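Local coordinates for SusD homolog (Bacteroides ovatus, PDB 4F53), which probably binds mucin O-glycans at the cell surface, as a SusD-family outer-membrane lipoprotein built on a TPR-like helical scaffold, at residues Y61-N66 with V303-G308; M159-D164 with N215-T220; N165-L170 with A192-A197; L257-R262 with W317-S322. All blocks are in the same frame, centred on the assembly; numbering follows the deposited sequence.

Contacts 2 and 3 sit on one side of the chain's centre and contacts 1 and 4 on the other; the centre of either contact on one side lies about 38 to 44 Å from the centre of either on the other. Helix 152-173 serves both contact 2 and contact 3, whose centres are 15 Å apart; contact 3 pairs it with helix 190-207, and contact 2 with the hairpin that follows. Contacts 1 and 4 lie 8 Å apart, centre to centre, and share the two-stranded antiparallel sheet of strands 62-64 and 261-263. Their segments alternate along the chain, 61-66, 257-262, 303-308, then 317-322, so separate loops and strands are brought together in one region, well away from the helix pair of contact 3.

Contact 1 of 4, residues Y61-N66 with V303-G308; sequences YVADSN and VGLRRG
Leu-305 sets CG anti to its backbone N (chi1 -178°), and Arg-307 sets CG anti to its carbonyl carbon before bending at chi3 (-64°); these torsions lay both side chains against strand 62-64. Ala-63 occupies the middle, its CB pointing at the loop 303-308. That methyl lies 3.1 Å from Leu-305 O and 3.8 Å from Leu-305 CB. One branch of Leu-305, CD2, meets Ser-65 CB at 3.7 Å and also lies near the carbonyl oxygen of Asp-64. In the other direction, the aliphatic part of Arg-307 passes the strand, its CG 3.2 Å from Val-62 O. The guanidinium continues to a salt bridge with Asp-266 and a hydrogen bond to Ala-57 O.

Strand 62-64 pairs with strand 261-263, so the loop packs beside a small antiparallel sheet. Water supplies the polar link: one molecule donates to both Asp-64 O, at 2.7 Å, and Arg-306 O, at 2.8 Å. A second accepts from Gly-308 N at 2.7 Å and has weak bonds to Asp-64 N and to OD2, which Arg-74 holds in a salt bridge. The chemistry is therefore that of apolar carbon set against backbone oxygens, with water joining main-chain groups that do not bond directly.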
loop_
_atom_site.group_PDB
_atom_site.type_symbol
_atom_site.label_atom_id
_atom_site.label_comp_id
_atom_site.label_asym_id
_atom_site.label_seq_id
_atom_site.Cartn_x
_atom_site.Cartn_y
_atom_site.Cartn_z
ATOM N N TYR A 61 1.130 -7.597 5.766
ATOM C CA TYR A 61 0.887 -8.641 4.734
ATOM C C TYR A 61 2.029 -9.659 4.579
ATOM O O TYR A 61 1.769 -10.818 4.279
ATOM C CB TYR A 61 0.695 -8.019 3.340
ATOM C CG TYR A 61 -0.563 -7.209 3.097
ATOM C CD1 TYR A 61 -1.765 -7.538 3.728
ATOM C CD2 TYR A 61 -0.592 -6.207 2.129
ATOM C CE1 TYR A 61 -2.938 -6.828 3.467
ATOM C CE2 TYR A 61 -1.748 -5.469 1.889
ATOM C CZ TYR A 61 -2.924 -5.803 2.542
ATOM O OH TYR A 61 -4.069 -5.103 2.277
ATOM N N VAL A 62 3.294 -9.200 4.698
ATOM C CA VAL A 62 4.438 -10.045 4.356
ATOM C C VAL A 62 5.348 -10.276 5.524
ATOM O O VAL A 62 5.646 -9.350 6.268
ATOM C CB VAL A 62 5.238 -9.414 3.161
ATOM C CG1 VAL A 62 6.440 -10.273 2.767
ATOM C CG2 VAL A 62 4.335 -9.198 1.955
ATOM N N ALA A 63 5.868 -11.518 5.622
ATOM C CA ALA A 63 6.866 -11.854 6.616
ATOM C C ALA A 63 8.117 -12.268 5.875
ATOM O O ALA A 63 8.096 -13.260 5.151
ATOM C CB ALA A 63 6.373 -12.974 7.523
ATOM N N ASP A 64 9.204 -11.508 6.033
ATOM C CA ASP A 64 10.516 -11.845 5.476
ATOM C C ASP A 64 10.921 -13.231 5.997
ATOM O O ASP A 64 10.631 -13.561 7.150
ATOM C CB ASP A 64 11.550 -10.762 5.819
ATOM C CG ASP A 64 11.135 -9.339 5.394
ATOM O OD1 ASP A 64 10.595 -9.184 4.259
ATOM O OD2 ASP A 64 11.338 -8.377 6.209
ATOM N N SER A 65 11.479 -14.073 5.106
ATOM C CA SER A 65 11.849 -15.473 5.385
ATOM C C SER A 65 13.248 -15.807 4.824
ATOM O O SER A 65 13.492 -16.930 4.394
ATOM C CB SER A 65 10.804 -16.420 4.802
ATOM O OG SER A 65 10.664 -16.208 3.409
ATOM N N ASN A 66 14.146 -14.825 4.805
ATOM C CA ASN A 66 15.509 -15.033 4.350
ATOM C C ASN A 66 16.315 -15.612 5.537
ATOM O O ASN A 66 16.415 -14.979 6.596
ATOM C CB ASN A 66 16.104 -13.722 3.812
ATOM C CG ASN A 66 17.528 -13.840 3.342
ATOM O OD1 ASN A 66 18.449 -13.968 4.132
ATOM N ND2 ASN A 66 17.742 -13.788 2.048
ATOM N N VAL A 303 -1.094 -21.010 7.085
ATOM C CA VAL A 303 -0.412 -20.468 8.247
ATOM C C VAL A 303 0.812 -19.658 7.793
ATOM O O VAL A 303 1.706 -20.166 7.115
ATOM C CB VAL A 303 -0.076 -21.560 9.303
ATOM C CG1 VAL A 303 0.825 -22.682 8.745
ATOM C CG2 VAL A 303 0.491 -20.940 10.585
ATOM N N GLY A 304 0.805 -18.388 8.158
ATOM C CA GLY A 304 1.864 -17.466 7.803
ATOM C C GLY A 304 3.016 -17.491 8.773
ATOM O O GLY A 304 2.995 -18.213 9.776
ATOM N N LEU A 305 4.032 -16.703 8.471
ATOM C CA LEU A 305 5.203 -16.582 9.322
ATOM C C LEU A 305 5.109 -15.252 10.113
ATOM O O LEU A 305 4.536 -14.274 9.631
ATOM C CB LEU A 305 6.448 -16.633 8.410
ATOM C CG LEU A 305 7.833 -16.566 9.028
ATOM C CD1 LEU A 305 8.130 -17.808 9.858
ATOM C CD2 LEU A 305 8.867 -16.395 7.948
ATOM N N ARG A 306 5.640 -15.236 11.336
ATOM C CA ARG A 306 5.647 -14.051 12.167
ATOM C C ARG A 306 6.502 -12.951 11.504
ATOM O O ARG A 306 7.607 -13.236 11.011
ATOM C CB ARG A 306 6.195 -14.400 13.568
ATOM C CG ARG A 306 6.140 -13.263 14.593
ATOM C CD ARG A 306 4.724 -12.996 15.095
ATOM N NE ARG A 306 4.694 -11.830 15.977
ATOM C CZ ARG A 306 4.845 -11.887 17.293
ATOM N NH1 ARG A 306 5.005 -13.058 17.902
ATOM N NH2 ARG A 306 4.851 -10.778 18.010
ATOM N N ARG A 307 5.965 -11.719 11.447
ATOM C CA ARG A 307 6.708 -10.572 10.906
ATOM C C ARG A 307 7.670 -10.064 11.970
ATOM O O ARG A 307 7.354 -10.148 13.163
ATOM C CB ARG A 307 5.767 -9.442 10.467
ATOM C CG ARG A 307 4.820 -9.774 9.321
ATOM C CD ARG A 307 3.851 -8.619 9.066
ATOM N NE ARG A 307 2.986 -8.430 10.237
ATOM C CZ ARG A 307 3.034 -7.390 11.053
ATOM N NH1 ARG A 307 3.801 -6.345 10.764
ATOM N NH2 ARG A 307 2.281 -7.363 12.141
ATOM N N GLY A 308 8.809 -9.523 11.543
ATOM C CA GLY A 308 9.780 -8.955 12.462
ATOM C C GLY A 308 10.683 -9.936 13.179
ATOM O O GLY A 308 11.209 -9.606 14.244
HETATM O O HOH W 1 9.723 -12.316 9.426
HETATM O O HOH W 2 9.513 -9.625 8.911
#

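Contact 2 of 4, residues M159-D164 with N215-T220; sequences MLEDLD and NVNGKT. With CA (calcium ion), chain D.
A short beta hairpin with a two-residue loop, a type I' turn from Val-216 to Lys-219, packs that turn against helix 152-173 and carries a calcium ion. An Asx motif reinforces it, Asn-215 OD1 accepting from Gly-218 N on an in-plane lone pair. Asn-217 divides its amide: OD1 binds calcium at 2.3 Å, while ND2 donates to Glu-161 OE1 at 3.1 Å (N-H...O angle 158°). The donor stands 75° out of the carboxylate plane, and the two flat groups are inclined by 61°. Glu-161 arrives on an extended chain, CG anti to its backbone N, and its OE1 also accepts from a calcium-bound water at 2.9 Å. An alanine at Glu-161 would remove both bonds and would probably leave the Asn-217 amide and that water less firmly oriented.

Farther along the helix, Asp-164 and Lys-219 meet tip to tip in a salt bridge, OD2 to NZ 2.8 Å. Each has a second ionic partner, Lys-201 and Glu-227 respectively. The apolar part is Leu-160 CD1 against Val-216 CG2, 4.0 Å apart. Glu-161 thus lies in the second shell, holding Asn-217 and a bound water, and its negative charge would be expected to complement the calcium.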
loop_
_atom_site.group_PDB
_atom_site.type_symbol
_atom_site.label_atom_id
_atom_site.label_comp_id
_atom_site.label_asym_id
_atom_site.label_seq_id
_atom_site.Cartn_x
_atom_site.Cartn_y
_atom_site.Cartn_z
HETATM N N MSE A 159 -1.423 18.485 -5.243
HETATM C CA MSE A 159 -1.885 17.253 -5.881
HETATM C C MSE A 159 -3.381 17.264 -6.119
HETATM O O MSE A 159 -3.818 16.930 -7.221
HETATM C CB MSE A 159 -1.540 16.012 -5.025
HETATM C CG MSE A 159 -0.060 15.614 -5.071
HETATM SE SE MSE A 159 0.225 14.107 -3.856
HETATM C CE MSE A 159 2.011 13.759 -4.450
ATOM N N LEU A 160 -4.168 17.646 -5.094
ATOM C CA LEU A 160 -5.634 17.642 -5.181
ATOM C C LEU A 160 -6.121 18.685 -6.188
ATOM O O LEU A 160 -7.013 18.386 -6.986
ATOM C CB LEU A 160 -6.308 17.810 -3.805
ATOM C CG LEU A 160 -6.399 16.500 -2.978
ATOM C CD1 LEU A 160 -6.546 16.794 -1.466
ATOM C CD2 LEU A 160 -7.565 15.598 -3.464
ATOM N N GLU A 161 -5.466 19.854 -6.230
ATOM C CA GLU A 161 -5.792 20.924 -7.165
ATOM C C GLU A 161 -5.451 20.500 -8.611
ATOM O O GLU A 161 -6.234 20.751 -9.526
ATOM C CB GLU A 161 -5.035 22.186 -6.763
ATOM C CG GLU A 161 -5.270 23.370 -7.681
ATOM C CD GLU A 161 -4.772 24.704 -7.156
ATOM O OE1 GLU A 161 -4.727 24.888 -5.918
ATOM O OE2 GLU A 161 -4.456 25.580 -7.990
ATOM N N ASP A 162 -4.282 19.883 -8.814
ATOM C CA ASP A 162 -3.879 19.398 -10.133
ATOM C C ASP A 162 -4.768 18.230 -10.574
ATOM O O ASP A 162 -5.147 18.167 -11.749
ATOM C CB ASP A 162 -2.382 19.001 -10.166
ATOM C CG ASP A 162 -1.422 20.186 -10.018
ATOM O OD1 ASP A 162 -1.868 21.353 -10.205
ATOM O OD2 ASP A 162 -0.251 19.955 -9.667
ATOM N N LEU A 163 -5.167 17.356 -9.622
ATOM C CA LEU A 163 -6.046 16.226 -9.901
ATOM C C LEU A 163 -7.415 16.717 -10.426
ATOM O O LEU A 163 -7.937 16.129 -11.376
ATOM C CB LEU A 163 -6.201 15.358 -8.637
ATOM C CG LEU A 163 -6.895 14.009 -8.769
ATOM C CD1 LEU A 163 -6.363 13.221 -9.957
ATOM C CD2 LEU A 163 -6.783 13.253 -7.484
ATOM N N ASP A 164 -7.966 17.820 -9.852
ATOM C CA ASP A 164 -9.219 18.432 -10.334
ATOM C C ASP A 164 -9.114 18.842 -11.817
ATOM O O ASP A 164 -10.058 18.635 -12.577
ATOM C CB ASP A 164 -9.604 19.652 -9.491
ATOM C CG ASP A 164 -10.563 19.346 -8.358
ATOM O OD1 ASP A 164 -11.245 18.303 -8.425
ATOM O OD2 ASP A 164 -10.657 20.172 -7.416
ATOM N N ASN A 215 -8.708 22.242 3.880
ATOM C CA ASN A 215 -9.444 22.561 2.670
ATOM C C ASN A 215 -8.459 22.881 1.543
ATOM O O ASN A 215 -7.327 23.276 1.807
ATOM C CB ASN A 215 -10.461 23.720 2.881
ATOM C CG ASN A 215 -9.811 25.070 3.047
ATOM O OD1 ASN A 215 -9.636 25.820 2.082
ATOM N ND2 ASN A 215 -9.361 25.365 4.258
ATOM N N VAL A 216 -8.897 22.666 0.297
ATOM C CA VAL A 216 -8.169 22.978 -0.931
ATOM C C VAL A 216 -9.067 23.946 -1.686
ATOM O O VAL A 216 -10.114 23.536 -2.192
ATOM C CB VAL A 216 -7.785 21.734 -1.779
ATOM C CG1 VAL A 216 -6.952 22.130 -2.991
ATOM C CG2 VAL A 216 -7.038 20.708 -0.946
ATOM N N ASN A 217 -8.690 25.246 -1.704
ATOM C CA ASN A 217 -9.454 26.326 -2.332
ATOM C C ASN A 217 -10.904 26.345 -1.810
ATOM O O ASN A 217 -11.850 26.477 -2.609
ATOM C CB ASN A 217 -9.418 26.203 -3.866
ATOM C CG ASN A 217 -8.024 26.180 -4.434
ATOM O OD1 ASN A 217 -7.155 26.928 -3.998
ATOM N ND2 ASN A 217 -7.778 25.315 -5.413
ATOM N N GLY A 218 -11.055 26.187 -0.485
ATOM C CA GLY A 218 -12.354 26.203 0.179
ATOM C C GLY A 218 -13.060 24.862 0.232
ATOM O O GLY A 218 -14.067 24.743 0.926
ATOM N N LYS A 219 -12.553 23.837 -0.497
ATOM C CA LYS A 219 -13.154 22.491 -0.517
ATOM C C LYS A 219 -12.597 21.645 0.611
ATOM O O LYS A 219 -11.399 21.395 0.655
ATOM C CB LYS A 219 -12.905 21.786 -1.859
ATOM C CG LYS A 219 -13.513 22.452 -3.098
ATOM C CD LYS A 219 -12.905 21.764 -4.334
ATOM C CE LYS A 219 -13.539 22.105 -5.656
ATOM N NZ LYS A 219 -13.196 21.073 -6.681
ATOM N N THR A 220 -13.453 21.208 1.522
ATOM C CA THR A 220 -13.073 20.363 2.665
ATOM C C THR A 220 -12.892 18.911 2.224
ATOM O O THR A 220 -13.259 18.557 1.090
ATOM C CB THR A 220 -14.166 20.446 3.749
ATOM O OG1 THR A 220 -15.368 19.904 3.204
ATOM C CG2 THR A 220 -14.407 21.877 4.237
HETATM CA CA CA D . -5.938 28.885 -4.124
HETATM O O HOH W 3 -4.139 27.651 -5.475
HETATM O O HOH W 4 -9.287 23.108 -6.990
HETATM O O HOH W 5 -3.261 29.501 -3.886
HETATM O O HOH W 6 -8.067 29.833 -2.859
#

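Contact 3 of 4, residues N165-L170 with A192-A197; sequences NIITVL and AWYKFA
Tyr-194, Leu-170 and Ile-167 bury the most surface here, where helices 152-173 and 190-207 run nearly antiparallel. The axes of the two short helical segments approach to 9.2 Å, with 159° between their directions. Tyr-194 holds CG anti to its backbone N (chi1 180°), which sends the ring alongside the opposite helix. Its CE1 edge faces Ile-167 O at 3.4 Å, with the oxygen near the ring plane, and also meets Ile-167 CG2 at 3.8 Å. The ring and the isoleucine side chain cross at about a right angle.

Ile-167 uses its other branch differently: CG1 rests 3.7 Å from Ala-197 CB. Leu-170 points toward helix 190-207 and sets CD1 3.5 Å from Trp-193 O. The same methyl lies 4.0 Å from Ala-197 CB, so Ala-197 is touched by both aliphatic side chains. Leu-170 also touches Leu-111 of helix 110-131, which extends the packing to a third helix.

The helix pair is the kind of antiparallel arrangement from which a TPR-like fold is built. Its chemistry is almost wholly apolar, and the aromatic C-H edge of Tyr-194 lies against a carbonyl oxygen, a placement probably favourable electrostatically.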
loop_
_atom_site.group_PDB
_atom_site.type_symbol
_atom_site.label_atom_id
_atom_site.label_comp_id
_atom_site.label_asym_id
_atom_site.label_seq_id
_atom_site.Cartn_x
_atom_site.Cartn_y
_atom_site.Cartn_z
ATOM N N ASN A 165 -7.949 19.369 -12.236
ATOM C CA ASN A 165 -7.720 19.762 -13.626
ATOM C C ASN A 165 -7.563 18.535 -14.517
ATOM O O ASN A 165 -8.083 18.550 -15.624
ATOM C CB ASN A 165 -6.514 20.710 -13.752
ATOM C CG ASN A 165 -6.743 22.037 -13.037
ATOM O OD1 ASN A 165 -7.862 22.579 -13.007
ATOM N ND2 ASN A 165 -5.697 22.581 -12.422
ATOM N N ILE A 166 -6.905 17.461 -14.019
ATOM C CA ILE A 166 -6.720 16.191 -14.735
ATOM C C ILE A 166 -8.102 15.558 -14.964
ATOM O O ILE A 166 -8.385 15.100 -16.064
ATOM C CB ILE A 166 -5.744 15.234 -13.964
ATOM C CG1 ILE A 166 -4.309 15.765 -13.976
ATOM C CG2 ILE A 166 -5.807 13.760 -14.470
ATOM C CD1 ILE A 166 -3.452 15.196 -12.842
ATOM N N ILE A 167 -8.957 15.549 -13.936
ATOM C CA ILE A 167 -10.319 15.000 -14.012
ATOM C C ILE A 167 -11.119 15.739 -15.137
ATOM O O ILE A 167 -11.794 15.083 -15.933
ATOM C CB ILE A 167 -10.987 15.084 -12.616
ATOM C CG1 ILE A 167 -10.379 14.024 -11.661
ATOM C CG2 ILE A 167 -12.523 14.924 -12.709
ATOM C CD1 ILE A 167 -10.618 14.256 -10.166
ATOM N N THR A 168 -11.019 17.094 -15.197
ATOM C CA THR A 168 -11.665 17.949 -16.209
ATOM C C THR A 168 -11.170 17.556 -17.613
ATOM O O THR A 168 -11.991 17.362 -18.501
ATOM C CB THR A 168 -11.416 19.437 -15.889
ATOM O OG1 THR A 168 -12.017 19.729 -14.618
ATOM C CG2 THR A 168 -11.976 20.390 -16.966
ATOM N N VAL A 169 -9.844 17.389 -17.795
ATOM C CA VAL A 169 -9.243 16.990 -19.074
ATOM C C VAL A 169 -9.736 15.574 -19.480
ATOM O O VAL A 169 -10.190 15.398 -20.602
ATOM C CB VAL A 169 -7.693 17.083 -19.047
ATOM C CG1 VAL A 169 -7.066 16.425 -20.276
ATOM C CG2 VAL A 169 -7.242 18.537 -18.927
ATOM N N LEU A 170 -9.708 14.610 -18.567
ATOM C CA LEU A 170 -10.126 13.238 -18.879
ATOM C C LEU A 170 -11.630 13.142 -19.217
ATOM O O LEU A 170 -12.008 12.311 -20.058
ATOM C CB LEU A 170 -9.778 12.288 -17.745
ATOM C CG LEU A 170 -8.287 12.070 -17.460
ATOM C CD1 LEU A 170 -8.103 11.215 -16.234
ATOM C CD2 LEU A 170 -7.560 11.468 -18.658
ATOM N N ALA A 192 -11.983 5.007 -18.352
ATOM C CA ALA A 192 -11.487 4.169 -17.259
ATOM C C ALA A 192 -10.498 4.975 -16.372
ATOM O O ALA A 192 -10.508 4.819 -15.158
ATOM C CB ALA A 192 -10.826 2.922 -17.814
ATOM N N TRP A 193 -9.710 5.883 -16.983
ATOM C CA TRP A 193 -8.757 6.777 -16.317
ATOM C C TRP A 193 -9.482 7.874 -15.554
ATOM O O TRP A 193 -8.988 8.315 -14.520
ATOM C CB TRP A 193 -7.757 7.378 -17.335
ATOM C CG TRP A 193 -6.652 6.420 -17.655
ATOM C CD1 TRP A 193 -6.400 5.837 -18.862
ATOM C CD2 TRP A 193 -5.683 5.881 -16.736
ATOM N NE1 TRP A 193 -5.324 4.984 -18.760
ATOM C CE2 TRP A 193 -4.896 4.955 -17.456
ATOM C CE3 TRP A 193 -5.461 6.024 -15.346
ATOM C CZ2 TRP A 193 -3.871 4.218 -16.853
ATOM C CZ3 TRP A 193 -4.449 5.285 -14.749
ATOM C CH2 TRP A 193 -3.654 4.415 -15.501
ATOM N N TYR A 194 -10.648 8.306 -16.070
ATOM C CA TYR A 194 -11.550 9.285 -15.450
ATOM C C TYR A 194 -12.029 8.732 -14.117
ATOM O O TYR A 194 -11.982 9.447 -13.119
ATOM C CB TYR A 194 -12.747 9.593 -16.382
ATOM C CG TYR A 194 -13.728 10.597 -15.809
ATOM C CD1 TYR A 194 -13.458 11.964 -15.846
ATOM C CD2 TYR A 194 -14.923 10.181 -15.222
ATOM C CE1 TYR A 194 -14.357 12.893 -15.321
ATOM C CE2 TYR A 194 -15.823 11.103 -14.677
ATOM C CZ TYR A 194 -15.540 12.460 -14.740
ATOM O OH TYR A 194 -16.413 13.388 -14.222
ATOM N N LYS A 195 -12.464 7.446 -14.099
ATOM C CA LYS A 195 -12.920 6.757 -12.881
ATOM C C LYS A 195 -11.783 6.580 -11.902
ATOM O O LYS A 195 -11.992 6.748 -10.707
ATOM C CB LYS A 195 -13.535 5.377 -13.207
ATOM C CG LYS A 195 -14.821 5.474 -14.023
ATOM C CD LYS A 195 -15.489 4.130 -14.064
ATOM C CE LYS A 195 -16.451 4.026 -15.214
ATOM N NZ LYS A 195 -17.145 2.713 -15.205
ATOM N N PHE A 196 -10.571 6.255 -12.402
ATOM C CA PHE A 196 -9.363 6.072 -11.584
ATOM C C PHE A 196 -9.023 7.394 -10.873
ATOM O O PHE A 196 -8.789 7.375 -9.665
ATOM C CB PHE A 196 -8.179 5.597 -12.478
ATOM C CG PHE A 196 -6.839 5.415 -11.793
ATOM C CD1 PHE A 196 -6.021 6.510 -11.525
ATOM C CD2 PHE A 196 -6.398 4.153 -11.423
ATOM C CE1 PHE A 196 -4.789 6.339 -10.870
ATOM C CE2 PHE A 196 -5.157 3.976 -10.797
ATOM C CZ PHE A 196 -4.355 5.064 -10.535
ATOM N N ALA A 197 -8.995 8.533 -11.635
ATOM C CA ALA A 197 -8.670 9.864 -11.123
ATOM C C ALA A 197 -9.663 10.307 -10.031
ATOM O O ALA A 197 -9.215 10.782 -8.985
ATOM C CB ALA A 197 -8.622 10.873 -12.252
#

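Contact 4 of 4, residues L257-R262 with W317-S322; sequences LWSDAR and WSQGSS
Gln-319 O is gripped by two N-H groups of Arg-262. The stronger bond comes from NE at 2.8 Å (N-H...O angle 161°), and a weak one from NH2 at 3.2 Å. The oxygen lies at the edge of the guanidinium, 9° out of its plane, although NE stands above the plane of the carbonyl group itself. A bend at chi2 (-65°) turns the guanidinium back toward the residues that precede it: NH2 also donates to Ser-259 OG at 2.9 Å and NH1 to Ala-261 O at 2.8 Å. A further bond, from NH1 to Met-255 O, ties the group to helix 250-257. The aliphatic part also touches the loop, CD lying 3.2 Å from Ser-321 O and close to Ser-322 O.

Arg-262 belongs to strand 261-263, which pairs antiparallel with strand 62-64, while Gln-319 lies on a short 3-10 turn in the long loop before strand 332-335. An alanine in place of Arg-262 would remove these guanidinium bonds and would probably loosen the turn from the strand.

The Gln-319 side chain extends back over Ser-259, crossing the arginine at about a right angle; its CD packs 3.7 Å from Ser-259 CB. Its amide NE2 donates to Ser-65 O. Within the turn, Ser-318 O accepts from both Ser-321 OG, at 2.8 Å, and Ser-321 N, the hydroxyl using an in-plane lone pair of that carbonyl.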
loop_
_atom_site.group_PDB
_atom_site.type_symbol
_atom_site.label_atom_id
_atom_site.label_comp_id
_atom_site.label_asym_id
_atom_site.label_seq_id
_atom_site.Cartn_x
_atom_site.Cartn_y
_atom_site.Cartn_z
ATOM N N LEU A 257 10.350 -18.199 -6.294
ATOM C CA LEU A 257 11.719 -18.511 -6.693
ATOM C C LEU A 257 12.760 -18.330 -5.572
ATOM O O LEU A 257 13.526 -19.259 -5.318
ATOM C CB LEU A 257 12.135 -17.682 -7.919
ATOM C CG LEU A 257 13.323 -18.222 -8.725
ATOM C CD1 LEU A 257 12.956 -19.511 -9.421
ATOM C CD2 LEU A 257 13.770 -17.214 -9.763
ATOM N N TRP A 258 12.833 -17.144 -4.946
ATOM C CA TRP A 258 13.880 -16.886 -3.947
ATOM C C TRP A 258 13.495 -17.285 -2.540
ATOM O O TRP A 258 14.391 -17.508 -1.729
ATOM C CB TRP A 258 14.281 -15.413 -3.943
ATOM C CG TRP A 258 14.654 -14.852 -5.282
ATOM C CD1 TRP A 258 15.171 -15.530 -6.351
ATOM C CD2 TRP A 258 14.666 -13.467 -5.642
ATOM N NE1 TRP A 258 15.415 -14.661 -7.388
ATOM C CE2 TRP A 258 15.133 -13.385 -6.975
ATOM C CE3 TRP A 258 14.288 -12.290 -4.982
ATOM C CZ2 TRP A 258 15.252 -12.165 -7.650
ATOM C CZ3 TRP A 258 14.393 -11.089 -5.657
ATOM C CH2 TRP A 258 14.874 -11.033 -6.974
ATOM N N SER A 259 12.182 -17.334 -2.224
ATOM C CA SER A 259 11.663 -17.656 -0.888
ATOM C C SER A 259 12.210 -16.663 0.173
ATOM O O SER A 259 12.427 -17.031 1.328
ATOM C CB SER A 259 11.951 -19.112 -0.509
ATOM O OG SER A 259 11.221 -19.999 -1.338
ATOM N N ASP A 260 12.398 -15.390 -0.232
ATOM C CA ASP A 260 12.816 -14.289 0.633
ATOM C C ASP A 260 11.640 -13.789 1.450
ATOM O O ASP A 260 11.850 -13.120 2.476
ATOM C CB ASP A 260 13.383 -13.109 -0.192
ATOM C CG ASP A 260 14.836 -13.228 -0.596
ATOM O OD1 ASP A 260 15.559 -14.041 0.018
ATOM O OD2 ASP A 260 15.254 -12.498 -1.517
ATOM N N ALA A 261 10.407 -14.087 0.975
ATOM C CA ALA A 261 9.157 -13.643 1.592
ATOM C C ALA A 261 8.149 -14.785 1.760
ATOM O O ALA A 261 8.109 -15.721 0.962
ATOM C CB ALA A 261 8.531 -12.538 0.743
ATOM N N ARG A 262 7.330 -14.686 2.811
ATOM C CA ARG A 262 6.228 -15.615 3.074
ATOM C C ARG A 262 5.015 -14.794 3.484
ATOM O O ARG A 262 5.153 -13.601 3.759
ATOM C CB ARG A 262 6.605 -16.668 4.150
ATOM C CG ARG A 262 7.537 -17.783 3.620
ATOM C CD ARG A 262 6.822 -18.605 2.562
ATOM N NE ARG A 262 7.632 -19.662 1.965
ATOM C CZ ARG A 262 8.297 -19.547 0.817
ATOM N NH1 ARG A 262 8.337 -18.385 0.180
ATOM N NH2 ARG A 262 8.952 -20.584 0.316
ATOM N N TRP A 317 12.915 -24.301 9.349
ATOM C CA TRP A 317 11.806 -24.749 8.495
ATOM C C TRP A 317 10.823 -23.632 8.151
ATOM O O TRP A 317 9.785 -23.913 7.551
ATOM C CB TRP A 317 11.049 -25.934 9.133
ATOM C CG TRP A 317 11.888 -27.159 9.379
ATOM C CD1 TRP A 317 13.140 -27.414 8.900
ATOM C CD2 TRP A 317 11.520 -28.295 10.167
ATOM N NE1 TRP A 317 13.597 -28.606 9.388
ATOM C CE2 TRP A 317 12.616 -29.183 10.155
ATOM C CE3 TRP A 317 10.359 -28.660 10.870
ATOM C CZ2 TRP A 317 12.592 -30.416 10.828
ATOM C CZ3 TRP A 317 10.342 -29.869 11.553
ATOM C CH2 TRP A 317 11.448 -30.732 11.532
ATOM N N SER A 318 11.179 -22.363 8.460
ATOM C CA SER A 318 10.363 -21.154 8.235
ATOM C C SER A 318 9.822 -20.977 6.815
ATOM O O SER A 318 8.739 -20.403 6.658
ATOM C CB SER A 318 11.145 -19.897 8.606
ATOM O OG SER A 318 11.380 -19.897 9.999
ATOM N N GLN A 319 10.542 -21.451 5.784
ATOM C CA GLN A 319 10.063 -21.269 4.400
ATOM C C GLN A 319 8.943 -22.280 4.058
ATOM O O GLN A 319 8.301 -22.136 3.029
ATOM C CB GLN A 319 11.211 -21.286 3.393
ATOM C CG GLN A 319 12.218 -20.149 3.646
ATOM C CD GLN A 319 13.426 -20.173 2.739
ATOM O OE1 GLN A 319 13.699 -21.145 2.035
ATOM N NE2 GLN A 319 14.160 -19.078 2.706
ATOM N N GLY A 320 8.633 -23.187 4.988
ATOM C CA GLY A 320 7.501 -24.094 4.892
ATOM C C GLY A 320 6.179 -23.369 5.144
ATOM O O GLY A 320 5.116 -23.926 4.887
ATOM N N SER A 321 6.223 -22.109 5.646
ATOM C CA SER A 321 5.055 -21.238 5.887
ATOM C C SER A 321 4.324 -20.980 4.579
ATOM O O SER A 321 4.944 -21.072 3.515
ATOM C CB SER A 321 5.486 -19.910 6.511
ATOM O OG SER A 321 6.179 -20.136 7.727
ATOM N N SER A 322 3.020 -20.649 4.652
ATOM C CA SER A 322 2.182 -20.331 3.481
ATOM C C SER A 322 2.862 -19.300 2.588
ATOM O O SER A 322 3.438 -18.319 3.068
ATOM C CB SER A 322 0.801 -19.837 3.903
ATOM O OG SER A 322 -0.018 -20.936 4.272
HETATM O O HOH W 7 15.595 -16.746 0.915
HETATM O O HOH W 8 16.083 -19.939 0.102
#